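Local coordinates for chemotaxis signal transduction protein (PDB 2QDL) that probably acts as the CheW scaffold of bacterial chemotaxis, coupling chemoreceptors to the histidine kinase CheA, at residues I14-L26 against D65-K77. Residues are numbered along the deposited sequence; the frame is centred on the assembly and turned at random.
Sequences IVVFSLAEELYGL and DLKKRFGIGKRGK
Glu21 and Arg75 meet because both chains bend: the glutamate turns at chi2 (88°) and the arginine at chi3 (-75°), which lays the carboxylate at the edge of the guanidinium, the two planes only 4° apart. Arg75 NE reaches Glu21 OE2 at 2.8 Å and Arg75 NH2 reaches Glu21 OE1 at 2.8 Å, each on a syn lone pair, so this side-on, two-bond salt bridge fixes the rotation of both groups at the exposed end of the turn. Deeper in, Ile72 carries its CD1 to Leu19 CD1 (3.8 Å) and, from the direction opposite to the Tyr24 side chain, to Tyr24 OH (3.3 Å), while its other branch, CG2, lies 3.7 Å from Ala20 CB. Leu19 CD1 also packs on Leu66 CB (3.7 Å), the two side chains crossing at about a right angle. Tyr24 OH donates to Glu22 OE1 (2.5 Å), nearly along the C-O axis; a phenylalanine in place of Tyr24 would probably leave that carboxylate without its donor and free to swing from Ile72. Lys67, extended so that CE passes beside Ala20 N, gives NZ to Arg75 O (2.8 Å) from above the carbonyl plane and forms a salt bridge with Asp98, whose other oxygen accepts from Ala20 N. The arrangement is a beta-hairpin, closed by a type II' turn from Leu19 to Glu22, packed against a short helix and its following loop within the beta-barrel CheW-like domain.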
loop_
_atom_site.group_PDB
_atom_site.type_symbol
_atom_site.label_atom_id
_atom_site.label_comp_id
_atom_site.label_asym_id
_atom_site.label_seq_id
_atom_site.Cartn_x
_atom_site.Cartn_y
_atom_site.Cartn_z
ATOM N N ILE A 14 1.012 -6.324 10.700
ATOM C CA ILE A 14 0.489 -5.421 9.680
ATOM C C ILE A 14 0.868 -3.970 10.002
ATOM O O ILE A 14 0.661 -3.494 11.116
ATOM C CB ILE A 14 -1.065 -5.526 9.533
ATOM C CG1 ILE A 14 -1.515 -6.968 9.280
ATOM C CG2 ILE A 14 -1.532 -4.637 8.427
ATOM C CD1 ILE A 14 -0.811 -7.643 8.150
ATOM N N VAL A 15 1.455 -3.293 9.021
ATOM C CA VAL A 15 1.656 -1.839 9.053
ATOM C C VAL A 15 0.355 -1.203 8.610
ATOM O O VAL A 15 -0.149 -1.475 7.493
ATOM C CB VAL A 15 2.801 -1.421 8.092
ATOM C CG1 VAL A 15 3.073 0.062 8.165
ATOM C CG2 VAL A 15 4.061 -2.218 8.426
ATOM N N VAL A 16 -0.192 -0.386 9.511
ATOM C CA VAL A 16 -1.477 0.264 9.328
ATOM C C VAL A 16 -1.226 1.732 9.004
ATOM O O VAL A 16 -0.453 2.427 9.685
ATOM C CB VAL A 16 -2.411 0.100 10.578
ATOM C CG1 VAL A 16 -3.771 0.787 10.360
ATOM C CG2 VAL A 16 -2.644 -1.366 10.889
ATOM N N PHE A 17 -1.860 2.183 7.933
ATOM C CA PHE A 17 -1.740 3.524 7.465
ATOM C C PHE A 17 -3.124 4.028 7.114
ATOM O O PHE A 17 -4.058 3.255 6.915
ATOM C CB PHE A 17 -0.776 3.614 6.258
ATOM C CG PHE A 17 -1.040 2.591 5.145
ATOM C CD1 PHE A 17 -1.851 2.913 4.059
ATOM C CD2 PHE A 17 -0.470 1.327 5.196
ATOM C CE1 PHE A 17 -2.063 1.975 3.013
ATOM C CE2 PHE A 17 -0.674 0.390 4.176
ATOM C CZ PHE A 17 -1.462 0.709 3.088
ATOM N N SER A 18 -3.288 5.341 7.039
ATOM C CA SER A 18 -4.614 5.827 6.764
ATOM C C SER A 18 -4.648 6.505 5.402
ATOM O O SER A 18 -3.636 6.987 4.924
ATOM C CB SER A 18 -5.107 6.731 7.893
ATOM O OG SER A 18 -4.241 7.819 8.071
ATOM N N LEU A 19 -5.818 6.451 4.772
ATOM C CA LEU A 19 -6.116 7.204 3.549
ATOM C C LEU A 19 -7.448 7.917 3.820
ATOM O O LEU A 19 -8.466 7.255 3.968
ATOM C CB LEU A 19 -6.242 6.289 2.323
ATOM C CG LEU A 19 -4.987 5.510 1.885
ATOM C CD1 LEU A 19 -5.349 4.548 0.746
ATOM C CD2 LEU A 19 -3.871 6.476 1.487
ATOM N N ALA A 20 -7.421 9.247 3.919
ATOM C CA ALA A 20 -8.593 10.031 4.330
ATOM C C ALA A 20 -9.130 9.427 5.639
ATOM O O ALA A 20 -8.360 9.244 6.601
ATOM C CB ALA A 20 -9.675 10.089 3.227
ATOM N N GLU A 21 -10.411 9.074 5.698
ATOM C CA GLU A 21 -10.918 8.607 6.990
ATOM C C GLU A 21 -10.856 7.061 7.154
ATOM O O GLU A 21 -11.545 6.499 8.009
ATOM C CB GLU A 21 -12.322 9.191 7.293
ATOM C CG GLU A 21 -12.402 10.763 7.278
ATOM C CD GLU A 21 -12.692 11.343 5.881
ATOM O OE1 GLU A 21 -13.418 10.675 5.115
ATOM O OE2 GLU A 21 -12.190 12.453 5.545
ATOM N N GLU A 22 -10.016 6.384 6.361
ATOM C CA GLU A 22 -10.051 4.914 6.309
ATOM C C GLU A 22 -8.686 4.263 6.611
ATOM O O GLU A 22 -7.629 4.880 6.390
ATOM C CB GLU A 22 -10.613 4.427 4.962
ATOM C CG GLU A 22 -11.990 4.984 4.589
ATOM C CD GLU A 22 -12.372 4.689 3.141
ATOM O OE1 GLU A 22 -11.503 4.217 2.360
ATOM O OE2 GLU A 22 -13.555 4.927 2.775
ATOM N N LEU A 23 -8.724 3.035 7.118
ATOM C CA LEU A 23 -7.506 2.312 7.526
ATOM C C LEU A 23 -7.187 1.218 6.535
ATOM O O LEU A 23 -8.086 0.490 6.106
ATOM C CB LEU A 23 -7.650 1.692 8.928
ATOM C CG LEU A 23 -7.820 2.727 10.049
ATOM C CD1 LEU A 23 -8.038 2.016 11.378
ATOM C CD2 LEU A 23 -6.648 3.699 10.138
ATOM N N TYR A 24 -5.915 1.138 6.158
ATOM C CA TYR A 24 -5.444 0.133 5.224
ATOM C C TYR A 24 -4.211 -0.501 5.823
ATOM O O TYR A 24 -3.542 0.120 6.665
ATOM C CB TYR A 24 -5.165 0.775 3.840
ATOM C CG TYR A 24 -6.461 1.213 3.196
ATOM C CD1 TYR A 24 -7.028 2.447 3.493
ATOM C CD2 TYR A 24 -7.153 0.358 2.350
ATOM C CE1 TYR A 24 -8.236 2.833 2.938
ATOM C CE2 TYR A 24 -8.361 0.745 1.772
ATOM C CZ TYR A 24 -8.892 1.972 2.085
ATOM O OH TYR A 24 -10.083 2.326 1.545
ATOM N N GLY A 25 -3.899 -1.722 5.400
ATOM C CA GLY A 25 -2.666 -2.345 5.860
ATOM C C GLY A 25 -1.866 -3.157 4.859
ATOM O O GLY A 25 -2.388 -3.622 3.839
ATOM N N LEU A 26 -0.590 -3.333 5.185
ATOM C CA LEU A 26 0.293 -4.241 4.466
ATOM C C LEU A 26 1.083 -5.051 5.482
ATOM O O LEU A 26 1.423 -4.542 6.562
ATOM C CB LEU A 26 1.272 -3.474 3.574
ATOM C CG LEU A 26 0.709 -2.863 2.298
ATOM C CD1 LEU A 26 1.681 -1.814 1.682
ATOM C CD2 LEU A 26 0.342 -3.979 1.282
ATOM N N ASP A 65 -0.640 7.366 -6.212
ATOM C CA ASP A 65 -1.548 7.945 -5.258
ATOM C C ASP A 65 -2.701 6.963 -5.142
ATOM O O ASP A 65 -3.479 6.812 -6.086
ATOM C CB ASP A 65 -1.993 9.367 -5.688
ATOM C CG ASP A 65 -2.971 10.014 -4.670
ATOM O OD1 ASP A 65 -3.918 9.325 -4.222
ATOM O OD2 ASP A 65 -2.821 11.199 -4.347
ATOM N N LEU A 66 -2.765 6.251 -4.007
ATOM C CA LEU A 66 -3.796 5.218 -3.747
ATOM C C LEU A 66 -5.223 5.758 -3.723
ATOM O O LEU A 66 -6.148 5.071 -4.148
ATOM C CB LEU A 66 -3.510 4.456 -2.436
ATOM C CG LEU A 66 -2.191 3.679 -2.351
ATOM C CD1 LEU A 66 -2.045 3.026 -0.974
ATOM C CD2 LEU A 66 -2.090 2.614 -3.473
ATOM N N LYS A 67 -5.417 6.971 -3.216
ATOM C CA LYS A 67 -6.753 7.594 -3.206
ATOM C C LYS A 67 -7.283 7.779 -4.613
ATOM O O LYS A 67 -8.458 7.505 -4.859
ATOM C CB LYS A 67 -6.740 8.929 -2.487
ATOM C CG LYS A 67 -6.439 8.842 -0.986
ATOM C CD LYS A 67 -6.264 10.245 -0.445
ATOM C CE LYS A 67 -5.437 10.225 0.813
ATOM N NZ LYS A 67 -5.032 11.588 1.259
ATOM N N LYS A 68 -6.403 8.186 -5.538
ATOM C CA LYS A 68 -6.761 8.342 -6.946
ATOM C C LYS A 68 -6.955 6.984 -7.625
ATOM O O LYS A 68 -7.862 6.806 -8.462
ATOM C CB LYS A 68 -5.696 9.146 -7.681
ATOM C CG LYS A 68 -5.485 10.514 -7.123
ATOM C CD LYS A 68 -4.483 11.312 -7.988
ATOM C CE LYS A 68 -4.182 12.623 -7.329
ATOM N NZ LYS A 68 -3.208 13.362 -8.128
ATOM N N ARG A 69 -6.131 6.018 -7.240
ATOM C CA ARG A 69 -6.294 4.647 -7.726
ATOM C C ARG A 69 -7.604 3.993 -7.245
ATOM O O ARG A 69 -8.287 3.317 -8.030
ATOM C CB ARG A 69 -5.078 3.797 -7.317
ATOM C CG ARG A 69 -5.031 2.425 -7.923
ATOM C CD ARG A 69 -5.202 2.517 -9.457
ATOM N NE ARG A 69 -4.620 1.400 -10.199
ATOM C CZ ARG A 69 -5.097 0.970 -11.364
ATOM N NH1 ARG A 69 -6.147 1.558 -11.907
ATOM N NH2 ARG A 69 -4.520 -0.034 -11.993
ATOM N N PHE A 70 -7.944 4.198 -5.964
ATOM C CA PHE A 70 -9.127 3.582 -5.358
ATOM C C PHE A 70 -10.421 4.424 -5.464
ATOM O O PHE A 70 -11.503 3.893 -5.350
ATOM C CB PHE A 70 -8.859 3.246 -3.877
ATOM C CG PHE A 70 -7.678 2.344 -3.638
ATOM C CD1 PHE A 70 -7.191 1.504 -4.640
ATOM C CD2 PHE A 70 -7.047 2.334 -2.395
ATOM C CE1 PHE A 70 -6.127 0.688 -4.404
ATOM C CE2 PHE A 70 -5.960 1.513 -2.165
ATOM C CZ PHE A 70 -5.509 0.665 -3.172
ATOM N N GLY A 71 -10.287 5.736 -5.644
ATOM C CA GLY A 71 -11.422 6.672 -5.669
ATOM C C GLY A 71 -11.834 7.131 -4.283
ATOM O O GLY A 71 -13.004 7.305 -4.002
ATOM N N ILE A 72 -10.856 7.327 -3.417
ATOM C CA ILE A 72 -11.086 7.803 -2.047
ATOM C C ILE A 72 -11.046 9.326 -2.050
ATOM O O ILE A 72 -10.343 9.931 -2.880
ATOM C CB ILE A 72 -10.027 7.187 -1.038
ATOM C CG1 ILE A 72 -10.167 5.641 -0.997
ATOM C CG2 ILE A 72 -10.157 7.811 0.379
ATOM C CD1 ILE A 72 -9.045 4.937 -0.259
ATOM N N GLY A 73 -11.803 9.952 -1.150
ATOM C CA GLY A 73 -11.745 11.399 -0.985
ATOM C C GLY A 73 -10.322 11.900 -0.828
ATOM O O GLY A 73 -9.503 11.296 -0.109
ATOM N N LYS A 74 -10.023 13.027 -1.482
ATOM C CA LYS A 74 -8.650 13.554 -1.497
ATOM C C LYS A 74 -8.371 14.418 -0.286
ATOM O O LYS A 74 -8.036 15.598 -0.420
ATOM C CB LYS A 74 -8.358 14.309 -2.808
ATOM C CG LYS A 74 -8.667 13.501 -4.100
ATOM C CD LYS A 74 -8.063 12.087 -4.067
ATOM C CE LYS A 74 -8.437 11.273 -5.303
ATOM N NZ LYS A 74 -9.873 10.883 -5.384
ATOM N N ARG A 75 -8.513 13.822 0.907
ATOM C CA ARG A 75 -8.230 14.539 2.167
ATOM C C ARG A 75 -7.280 13.692 3.008
ATOM O O ARG A 75 -7.221 12.488 2.835
ATOM C CB ARG A 75 -9.518 14.784 2.970
ATOM C CG ARG A 75 -10.706 15.220 2.117
ATOM C CD ARG A 75 -11.992 15.343 2.907
ATOM N NE ARG A 75 -12.568 14.043 3.236
ATOM C CZ ARG A 75 -13.288 13.296 2.398
ATOM N NH1 ARG A 75 -13.513 13.697 1.160
ATOM N NH2 ARG A 75 -13.795 12.139 2.804
ATOM N N GLY A 76 -6.558 14.334 3.920
ATOM C CA GLY A 76 -5.791 13.612 4.956
ATOM C C GLY A 76 -4.298 13.863 4.856
ATOM O O GLY A 76 -3.539 13.476 5.735
ATOM N N LYS A 77 -3.875 14.522 3.783
ATOM C CA LYS A 77 -2.455 14.782 3.605
ATOM C C LYS A 77 -1.925 15.788 4.625
ATOM O O LYS A 77 -2.561 16.806 4.878
ATOM C CB LYS A 77 -2.133 15.305 2.203
ATOM C CG LYS A 77 -0.626 15.305 1.987
ATOM C CD LYS A 77 -0.131 16.215 0.950
ATOM C CE LYS A 77 1.379 16.191 1.046
ATOM N NZ LYS A 77 1.998 17.232 0.251
#